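MdbA (Actinomyces oris, PDB 4Z7X) is a thiol-disulfide oxidoreductase that probably forms disulfide bonds in exported proteins, in a machinery linked to sortase-mediated pilus assembly. Local coordinates at residues 38-44 / 90-96; 62-66 / 127-131; 95-99 / 184-188. All coordinates share one frame; numbering follows the deposited sequence.

Contact 1. Residues 38-44 / 90-96. With 3CX ((2S)-3-(cyclohexylamino)-2-hydroxypropane-1-sulfonic acid), chain C.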
loop_
_atom_site.group_PDB
_atom_site.type_symbol
_atom_site.label_atom_id
_atom_site.label_comp_id
_atom_site.label_asym_id
_atom_site.label_seq_id
_atom_site.Cartn_x
_atom_site.Cartn_y
_atom_site.Cartn_z
ATOM N N ASP A 38 12.130 -4.806 -2.743
ATOM C CA ASP A 38 12.015 -3.330 -2.815
ATOM C C ASP A 38 10.993 -2.756 -1.851
ATOM O O ASP A 38 10.596 -1.613 -1.986
ATOM C CB ASP A 38 11.743 -2.855 -4.235
ATOM C CG ASP A 38 10.369 -3.227 -4.725
ATOM O OD1 ASP A 38 9.702 -4.049 -4.019
ATOM O OD2 ASP A 38 9.970 -2.738 -5.820
ATOM N N ALA A 39 10.594 -3.554 -0.865
ATOM C CA ALA A 39 9.612 -3.191 0.156
ATOM C C ALA A 39 8.140 -3.255 -0.277
ATOM O O ALA A 39 7.272 -3.027 0.546
ATOM C CB ALA A 39 9.921 -1.844 0.809
ATOM N N SER A 40 7.882 -3.605 -1.542
ATOM C CA SER A 40 6.514 -3.596 -2.037
ATOM C C SER A 40 5.814 -4.913 -1.687
ATOM O O SER A 40 6.453 -5.941 -1.359
ATOM C CB SER A 40 6.449 -3.373 -3.568
ATOM O OG SER A 40 7.087 -4.407 -4.328
ATOM N N TRP A 41 4.491 -4.899 -1.811
ATOM C CA TRP A 41 3.712 -6.122 -1.794
ATOM C C TRP A 41 2.672 -6.065 -2.875
ATOM O O TRP A 41 2.308 -4.977 -3.325
ATOM C CB TRP A 41 3.115 -6.429 -0.438
ATOM C CG TRP A 41 1.977 -5.634 0.020
ATOM C CD1 TRP A 41 0.684 -6.039 0.005
ATOM C CD2 TRP A 41 1.983 -4.341 0.680
ATOM N NE1 TRP A 41 -0.109 -5.102 0.604
ATOM C CE2 TRP A 41 0.659 -4.047 1.014
ATOM C CE3 TRP A 41 2.966 -3.392 0.965
ATOM C CZ2 TRP A 41 0.301 -2.873 1.671
ATOM C CZ3 TRP A 41 2.613 -2.216 1.606
ATOM C CH2 TRP A 41 1.296 -1.972 1.959
ATOM N N THR A 42 2.176 -7.230 -3.287
ATOM C CA THR A 42 1.382 -7.293 -4.500
ATOM C C THR A 42 0.141 -8.145 -4.381
ATOM O O THR A 42 0.078 -9.031 -3.534
ATOM C CB THR A 42 2.188 -7.796 -5.728
ATOM O OG1 THR A 42 2.490 -9.182 -5.579
ATOM C CG2 THR A 42 3.493 -7.025 -5.886
ATOM N N TYR A 43 -0.802 -7.844 -5.285
ATOM C CA TYR A 43 -2.056 -8.561 -5.440
ATOM C C TYR A 43 -2.253 -8.896 -6.915
ATOM O O TYR A 43 -2.159 -8.023 -7.758
ATOM C CB TYR A 43 -3.256 -7.699 -4.961
ATOM C CG TYR A 43 -3.148 -7.261 -3.506
ATOM C CD1 TYR A 43 -3.745 -7.991 -2.488
ATOM C CD2 TYR A 43 -2.455 -6.120 -3.165
ATOM C CE1 TYR A 43 -3.660 -7.613 -1.169
ATOM C CE2 TYR A 43 -2.371 -5.699 -1.855
ATOM C CZ TYR A 43 -2.963 -6.461 -0.842
ATOM O OH TYR A 43 -2.833 -6.018 0.471
ATOM N N GLY A 44 -2.529 -10.171 -7.196
ATOM C CA GLY A 44 -2.871 -10.619 -8.541
ATOM C C GLY A 44 -1.755 -11.018 -9.514
ATOM O O GLY A 44 -2.024 -11.317 -10.678
ATOM N N ILE A 90 -5.656 -5.972 -13.392
ATOM C CA ILE A 90 -4.344 -5.456 -12.981
ATOM C C ILE A 90 -3.675 -6.401 -11.986
ATOM O O ILE A 90 -4.341 -7.183 -11.300
ATOM C CB ILE A 90 -4.416 -4.074 -12.305
ATOM C CG1 ILE A 90 -5.232 -4.104 -11.005
ATOM C CG2 ILE A 90 -4.967 -3.015 -13.263
ATOM C CD1 ILE A 90 -5.218 -2.754 -10.276
ATOM N N THR A 91 -2.364 -6.263 -11.897
ATOM C CA THR A 91 -1.587 -6.719 -10.756
ATOM C C THR A 91 -1.250 -5.434 -9.975
ATOM O O THR A 91 -0.668 -4.529 -10.522
ATOM C CB THR A 91 -0.290 -7.355 -11.241
ATOM O OG1 THR A 91 -0.597 -8.537 -11.982
ATOM C CG2 THR A 91 0.613 -7.680 -10.087
ATOM N N LEU A 92 -1.689 -5.351 -8.737
ATOM C CA LEU A 92 -1.469 -4.164 -7.900
ATOM C C LEU A 92 -0.191 -4.352 -7.093
ATOM O O LEU A 92 -0.037 -5.351 -6.383
ATOM C CB LEU A 92 -2.659 -3.922 -6.967
ATOM C CG LEU A 92 -2.520 -2.737 -6.013
ATOM C CD1 LEU A 92 -2.544 -1.422 -6.786
ATOM C CD2 LEU A 92 -3.607 -2.714 -4.955
ATOM N N ALA A 93 0.695 -3.363 -7.175
ATOM C CA ALA A 93 1.891 -3.373 -6.351
ATOM C C ALA A 93 1.953 -2.102 -5.517
ATOM O O ALA A 93 1.933 -0.993 -6.068
ATOM C CB ALA A 93 3.132 -3.490 -7.223
ATOM N N LEU A 94 1.975 -2.270 -4.200
ATOM C CA LEU A 94 1.966 -1.158 -3.247
ATOM C C LEU A 94 3.362 -0.975 -2.705
ATOM O O LEU A 94 3.946 -1.921 -2.220
ATOM C CB LEU A 94 0.982 -1.402 -2.112
ATOM C CG LEU A 94 -0.492 -1.473 -2.527
ATOM C CD1 LEU A 94 -1.392 -1.767 -1.343
ATOM C CD2 LEU A 94 -0.944 -0.228 -3.217
ATOM N N HIS A 95 3.877 0.255 -2.834
ATOM C CA HIS A 95 5.263 0.584 -2.464
ATOM C C HIS A 95 5.261 1.647 -1.360
ATOM O O HIS A 95 5.036 2.814 -1.648
ATOM C CB HIS A 95 6.045 1.146 -3.647
ATOM C CG HIS A 95 6.167 0.247 -4.832
ATOM N ND1 HIS A 95 7.365 -0.336 -5.213
ATOM C CD2 HIS A 95 5.252 -0.122 -5.767
ATOM C CE1 HIS A 95 7.177 -1.027 -6.329
ATOM N NE2 HIS A 95 5.910 -0.900 -6.696
ATOM N N PRO A 96 5.530 1.251 -0.104
ATOM C CA PRO A 96 5.466 2.195 1.006
ATOM C C PRO A 96 6.761 2.977 1.137
ATOM O O PRO A 96 7.822 2.463 0.841
ATOM C CB PRO A 96 5.290 1.273 2.215
ATOM C CG PRO A 96 6.083 0.064 1.839
ATOM C CD PRO A 96 5.859 -0.102 0.360
HETATM O OAA 3CX C . -2.886 -15.790 -6.756
HETATM O OAB 3CX C . -2.059 -13.518 -7.546
HETATM O OAC 3CX C . -1.249 -11.713 -5.081
HETATM O OAD 3CX C . -0.492 -15.029 -6.706
HETATM C CAE 3CX C . -0.945 -9.700 1.190
HETATM C CAF 3CX C . 0.449 -10.185 0.890
HETATM C CAG 3CX C . -2.086 -10.594 0.722
HETATM C CAH 3CX C . 0.539 -10.685 -0.553
HETATM C CAI 3CX C . -2.022 -11.126 -0.689
HETATM C CAJ 3CX C . -1.150 -12.807 -2.999
HETATM C CAK 3CX C . -1.984 -14.052 -4.987
HETATM N NAL 3CX C . -0.353 -11.646 -2.555
HETATM C CAM 3CX C . -1.000 -12.975 -4.503
HETATM C CAN 3CX C . -0.732 -10.793 -1.383
HETATM S SAO 3CX C . -1.848 -14.556 -6.570
HETATM O O HOH W 1 9.576 0.276 -3.638
#
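Trp41 and Tyr43 pair with Leu94 and Leu92 where the edge strand 41-43 of the thioredoxin-type sheet runs antiparallel to strand 91-96, the two axes at 159°. Trp41-Leu94 and Tyr43-Leu92 are both hydrogen-bonded pairs, with Tyr43 N to Leu92 O at 2.8 Å and Leu94 N to Trp41 O at 2.9 Å. Thr42 and Ala93 form the non-hydrogen-bonded pair between them, their methyls CG2 and CB meeting on the face opposite Trp41 and Tyr43.

With Trp41 CG between its backbone N and carbonyl carbon (chi1 74°), the indole folds flat over Leu94: Leu94 CB sits 3.9 Å from the centroid of the six-membered ring of Trp41, 1° off its normal, and Leu94 CD1 reaches Trp41 CZ2 at 3.6 Å. In the indole plane, Trp41 NE1 donates to Tyr43 OH at 2.9 Å, which helps to fix the rotation of the indole; the same hydroxyl is hydrogen-bonded to Ser123. Tyr43 runs alongside Leu92, while Leu94 CD1 comes to the edge of the Tyr43 ring.

At the start of the pairing, Asp38 OD1 closes an Asx turn, receiving both the backbone N and OG of Ser40. Ser40 CB makes a CH-pi contact over the His95 imidazole, 3.7 Å from its centroid. A water bridges Asp38 O and His95 ND1, and Asp60 takes the NE2 side.

Gly44 N donates to the hydroxyl OAC of the bound cyclohexylamino-hydroxypropanesulfonate at 2.9 Å, and Glu45 and Gly46 add further bonds to it. The ligand thus lies along the outer strand, at one antiparallel margin of a thioredoxin-fold sheet.

Contact 2. Residues 62-66 / 127-131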
loop_
_atom_site.group_PDB
_atom_site.type_symbol
_atom_site.label_atom_id
_atom_site.label_comp_id
_atom_site.label_asym_id
_atom_site.label_seq_id
_atom_site.Cartn_x
_atom_site.Cartn_y
_atom_site.Cartn_z
ATOM N N TYR A 62 3.306 4.175 -5.367
ATOM C CA TYR A 62 4.248 4.627 -4.340
ATOM C C TYR A 62 3.508 5.620 -3.455
ATOM O O TYR A 62 2.935 6.614 -3.954
ATOM C CB TYR A 62 5.504 5.282 -4.947
ATOM C CG TYR A 62 6.424 4.328 -5.630
ATOM C CD1 TYR A 62 6.187 3.872 -6.929
ATOM C CD2 TYR A 62 7.554 3.883 -4.987
ATOM C CE1 TYR A 62 7.058 2.967 -7.529
ATOM C CE2 TYR A 62 8.447 3.012 -5.589
ATOM C CZ TYR A 62 8.194 2.549 -6.856
ATOM O OH TYR A 62 9.059 1.648 -7.466
ATOM N N PHE A 63 3.507 5.345 -2.157
ATOM C CA PHE A 63 2.679 6.111 -1.219
ATOM C C PHE A 63 3.348 6.238 0.142
ATOM O O PHE A 63 4.293 5.512 0.468
ATOM C CB PHE A 63 1.334 5.414 -1.056
ATOM C CG PHE A 63 1.408 4.157 -0.245
ATOM C CD1 PHE A 63 1.735 2.937 -0.807
ATOM C CD2 PHE A 63 1.293 4.235 1.125
ATOM C CE1 PHE A 63 1.844 1.820 0.003
ATOM C CE2 PHE A 63 1.390 3.134 1.930
ATOM C CZ PHE A 63 1.687 1.910 1.365
ATOM N N ASP A 64 2.872 7.226 0.900
ATOM C CA ASP A 64 3.209 7.427 2.317
ATOM C C ASP A 64 1.878 7.543 3.078
ATOM O O ASP A 64 1.026 8.356 2.708
ATOM C CB ASP A 64 4.037 8.721 2.463
ATOM C CG ASP A 64 4.547 8.972 3.877
ATOM O OD1 ASP A 64 3.952 8.455 4.825
ATOM O OD2 ASP A 64 5.528 9.743 4.043
ATOM N N TYR A 65 1.705 6.730 4.101
ATOM C CA TYR A 65 0.539 6.802 4.966
ATOM C C TYR A 65 0.263 8.174 5.579
ATOM O O TYR A 65 -0.868 8.441 5.990
ATOM C CB TYR A 65 0.575 5.739 6.084
ATOM C CG TYR A 65 0.321 4.313 5.608
ATOM C CD1 TYR A 65 -0.866 3.995 4.984
ATOM C CD2 TYR A 65 1.283 3.325 5.721
ATOM C CE1 TYR A 65 -1.132 2.725 4.541
ATOM C CE2 TYR A 65 1.046 2.042 5.267
ATOM C CZ TYR A 65 -0.154 1.750 4.662
ATOM O OH TYR A 65 -0.374 0.499 4.188
ATOM N N SER A 66 1.283 9.016 5.664
ATOM C CA SER A 66 1.141 10.369 6.216
ATOM C C SER A 66 1.022 11.478 5.167
ATOM O O SER A 66 1.046 12.663 5.522
ATOM C CB SER A 66 2.316 10.695 7.132
ATOM O OG SER A 66 2.304 9.865 8.282
ATOM N N HIS A 127 -5.279 -1.440 4.702
ATOM C CA HIS A 127 -4.610 -0.331 4.022
ATOM C C HIS A 127 -5.560 0.831 3.824
ATOM O O HIS A 127 -5.264 1.977 4.146
ATOM C CB HIS A 127 -4.099 -0.836 2.663
ATOM C CG HIS A 127 -3.438 0.196 1.817
ATOM N ND1 HIS A 127 -2.159 0.633 2.044
ATOM C CD2 HIS A 127 -3.865 0.830 0.703
ATOM C CE1 HIS A 127 -1.836 1.510 1.122
ATOM N NE2 HIS A 127 -2.853 1.636 0.284
ATOM N N ASN A 128 -6.717 0.517 3.268
ATOM C CA ASN A 128 -7.757 1.529 3.109
ATOM C C ASN A 128 -8.170 2.158 4.426
ATOM O O ASN A 128 -8.381 3.395 4.512
ATOM C CB ASN A 128 -8.984 0.936 2.425
ATOM C CG ASN A 128 -10.091 1.947 2.296
ATOM O OD1 ASN A 128 -10.024 2.840 1.440
ATOM N ND2 ASN A 128 -11.098 1.852 3.144
ATOM N N ALA A 129 -8.378 1.319 5.438
ATOM C CA ALA A 129 -8.848 1.827 6.698
ATOM C C ALA A 129 -7.848 2.756 7.367
ATOM O O ALA A 129 -8.242 3.732 8.022
ATOM C CB ALA A 129 -9.268 0.680 7.607
ATOM N N ALA A 130 -6.549 2.471 7.214
ATOM C CA ALA A 130 -5.515 3.305 7.825
ATOM C C ALA A 130 -5.500 4.653 7.136
ATOM O O ALA A 130 -5.342 5.673 7.781
ATOM C CB ALA A 130 -4.170 2.650 7.694
ATOM N N PHE A 131 -5.681 4.665 5.820
ATOM C CA PHE A 131 -5.794 5.942 5.123
ATOM C C PHE A 131 -7.067 6.689 5.511
ATOM O O PHE A 131 -7.067 7.905 5.565
ATOM C CB PHE A 131 -5.723 5.766 3.613
ATOM C CG PHE A 131 -4.336 5.928 3.047
ATOM C CD1 PHE A 131 -3.639 7.093 3.271
ATOM C CD2 PHE A 131 -3.682 4.904 2.367
ATOM C CE1 PHE A 131 -2.374 7.287 2.747
ATOM C CE2 PHE A 131 -2.430 5.106 1.820
ATOM C CZ PHE A 131 -1.766 6.299 2.028
HETATM O O HOH W 2 -2.626 6.848 7.452
#
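Phe63 CG stands between its backbone N and carbonyl carbon (chi1 73°), and His127 CG is anti to its own N (chi1 178°); with these torsions the two rings meet in the aromatic cluster that joins the end of strand 58-63 to helix 123-140 of the thioredoxin-type domain. The imidazole turns its edge to the Phe63 face, planes 81° apart, with His127 CE1 lying 3.6 Å from Phe63 CZ.

Tyr65 comes in from the loop after the strand. Its ring is covered over the centre by Phe63 CE2, and its CD1 lies over one face of Phe131, 3.7 Å from Phe131 CE2. The planes of Tyr65 and Phe131 are obliquely inclined. Phe131 presents its edge to the strand end, its CZ 3.8 Å from Phe63 CD2 and 3.5 Å from Asp64 O. Phe63 and Phe131 also touch Cys70 of a CxxC sequence at the start of helix 68-86, so the cluster probably borders the thioredoxin-type active site.

At the backbone, a water donates to both Tyr65 O and Ala130 O. Within the buried cluster the one direct hydrogen bond between the segments joins Tyr65 OH to His127 ND1, 2.8 Å apart and in the imidazole plane.

Contact 3. Residues 95-99 / 184-188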
loop_
_atom_site.group_PDB
_atom_site.type_symbol
_atom_site.label_atom_id
_atom_site.label_comp_id
_atom_site.label_asym_id
_atom_site.label_seq_id
_atom_site.Cartn_x
_atom_site.Cartn_y
_atom_site.Cartn_z
ATOM N N HIS A 95 3.877 0.255 -2.834
ATOM C CA HIS A 95 5.263 0.584 -2.464
ATOM C C HIS A 95 5.261 1.647 -1.360
ATOM O O HIS A 95 5.036 2.814 -1.648
ATOM C CB HIS A 95 6.045 1.146 -3.647
ATOM C CG HIS A 95 6.167 0.247 -4.832
ATOM N ND1 HIS A 95 7.365 -0.336 -5.213
ATOM C CD2 HIS A 95 5.252 -0.122 -5.767
ATOM C CE1 HIS A 95 7.177 -1.027 -6.329
ATOM N NE2 HIS A 95 5.910 -0.900 -6.696
ATOM N N PRO A 96 5.530 1.251 -0.104
ATOM C CA PRO A 96 5.466 2.195 1.006
ATOM C C PRO A 96 6.761 2.977 1.137
ATOM O O PRO A 96 7.822 2.463 0.841
ATOM C CB PRO A 96 5.290 1.273 2.215
ATOM C CG PRO A 96 6.083 0.064 1.839
ATOM C CD PRO A 96 5.859 -0.102 0.360
ATOM N N CYS A 97 6.649 4.212 1.591
ATOM C CA CYS A 97 7.793 4.976 2.056
ATOM C C CYS A 97 7.442 5.934 3.179
ATOM O O CYS A 97 6.298 6.042 3.579
ATOM C CB CYS A 97 8.441 5.702 0.865
ATOM S SG CYS A 97 7.468 7.089 0.262
ATOM N N LYS A 98 8.455 6.607 3.701
ATOM C CA LYS A 98 8.298 7.566 4.778
ATOM C C LYS A 98 8.856 8.919 4.325
ATOM O O LYS A 98 9.595 9.589 5.065
ATOM C CB LYS A 98 9.001 7.026 6.033
ATOM C CG LYS A 98 8.720 7.767 7.338
ATOM C CD LYS A 98 9.232 6.989 8.563
ATOM C CE LYS A 98 9.232 7.833 9.820
ATOM N NZ LYS A 98 9.840 7.170 11.005
ATOM N N LEU A 99 8.479 9.337 3.124
ATOM C CA LEU A 99 9.007 10.570 2.554
ATOM C C LEU A 99 8.797 11.782 3.463
ATOM O O LEU A 99 9.670 12.623 3.579
ATOM C CB LEU A 99 8.334 10.802 1.199
ATOM C CG LEU A 99 8.794 12.018 0.415
ATOM C CD1 LEU A 99 10.280 11.888 0.066
ATOM C CD2 LEU A 99 7.983 12.159 -0.843
ATOM N N GLY A 184 11.765 0.707 2.368
ATOM C CA GLY A 184 10.859 1.436 1.452
ATOM C C GLY A 184 11.448 2.790 1.095
ATOM O O GLY A 184 11.357 3.251 -0.023
ATOM N N ASP A 185 12.028 3.452 2.080
ATOM C CA ASP A 185 12.703 4.730 1.827
ATOM C C ASP A 185 13.916 4.511 0.911
ATOM O O ASP A 185 14.149 5.292 0.010
ATOM C CB ASP A 185 13.181 5.330 3.127
ATOM C CG ASP A 185 12.119 6.005 3.873
ATOM O OD1 ASP A 185 11.154 6.511 3.235
ATOM O OD2 ASP A 185 12.277 6.091 5.118
ATOM N N GLU A 186 14.670 3.439 1.131
ATOM C CA GLU A 186 15.834 3.139 0.296
ATOM C C GLU A 186 15.432 2.939 -1.160
ATOM O O GLU A 186 16.104 3.412 -2.082
ATOM C CB GLU A 186 16.569 1.900 0.831
ATOM C CG GLU A 186 17.840 1.568 0.069
ATOM C CD GLU A 186 18.532 0.297 0.503
ATOM O OE1 GLU A 186 18.036 -0.420 1.406
ATOM O OE2 GLU A 186 19.584 -0.000 -0.110
ATOM N N ALA A 187 14.352 2.210 -1.365
ATOM C CA ALA A 187 13.869 1.910 -2.702
ATOM C C ALA A 187 13.336 3.171 -3.414
ATOM O O ALA A 187 13.550 3.381 -4.611
ATOM C CB ALA A 187 12.826 0.815 -2.656
ATOM N N PHE A 188 12.628 4.009 -2.666
ATOM C CA PHE A 188 12.079 5.228 -3.205
ATOM C C PHE A 188 13.231 6.134 -3.652
ATOM O O PHE A 188 13.221 6.655 -4.771
ATOM C CB PHE A 188 11.222 5.924 -2.142
ATOM C CG PHE A 188 10.514 7.143 -2.620
ATOM C CD1 PHE A 188 9.251 7.046 -3.179
ATOM C CD2 PHE A 188 11.119 8.391 -2.541
ATOM C CE1 PHE A 188 8.585 8.155 -3.648
ATOM C CE2 PHE A 188 10.453 9.531 -2.978
ATOM C CZ PHE A 188 9.192 9.410 -3.539
HETATM O O HOH W 3 9.291 2.479 -1.858
HETATM O O HOH W 4 12.116 8.451 6.143
#
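Cys97 and Phe188 are set sulfur over ring where the end of strand 91-96 and the loop after it lie against helix 178-190, one of the helices flanking the thioredoxin-type sheet. Cys97 SG is 4.3 Å from the centroid of the Phe188 ring and 26° off the normal, a sulfur-aromatic contact over the face, displaced toward Phe188 CD1. Phe188 CG is anti to its backbone N (chi1 -175°), which brings the ring against Cys97 SG and Leu99 CD1. Leu99 crosses the same ring obliquely, its CD1 3.9 Å from Phe188 CE2, so that Cys97 and Leu99 both pack on one aromatic side chain.

One turn earlier in the helix the backbones come close. Gly184 CA faces Pro96 O at 3.3 Å, a CA-H...O contact in the space a side chain would need, and a water joins Pro96 O to Gly184 O.

Asp185 turns its carboxylate to the loop alongside Lys98 CB, which is 3.5 Å from Asp185 OD2. The lysine's extended chain leads away from the helix, and its NZ forms a salt bridge with Glu103 and a hydrogen bond with Ser106. A water donates to Lys98 O and to Asp185 OD2. Asp185 OD1 receives the Lys98 backbone N-H at 2.7 Å in a fairly straight bond, the donor on the syn side but 31° out of the carboxylate plane.

Overall arrangement
Strand 91-96 connects the set: contact 1 pairs it with the edge strand, contact 3 continues from its shared residues His95 and Pro96 to helix 178-190, and contact 2 begins on its other neighbour, strand 58-63. The joins are direct, with His95 O to Phe63 N at 3.0 Å and Phe63 O to Cys97 N at 2.9 Å. Contacts 1 and 2 are buried; contact 3 is partly buried. Their chemistry follows: backbone pairing dominates contact 1, an aromatic cluster contact 2, and a carboxylate-to-backbone bond beside sulfur-aromatic packing contact 3. Contact 1 alone binds the ligand directly, whereas contact 2 touches Cys70 of the probable CxxC site.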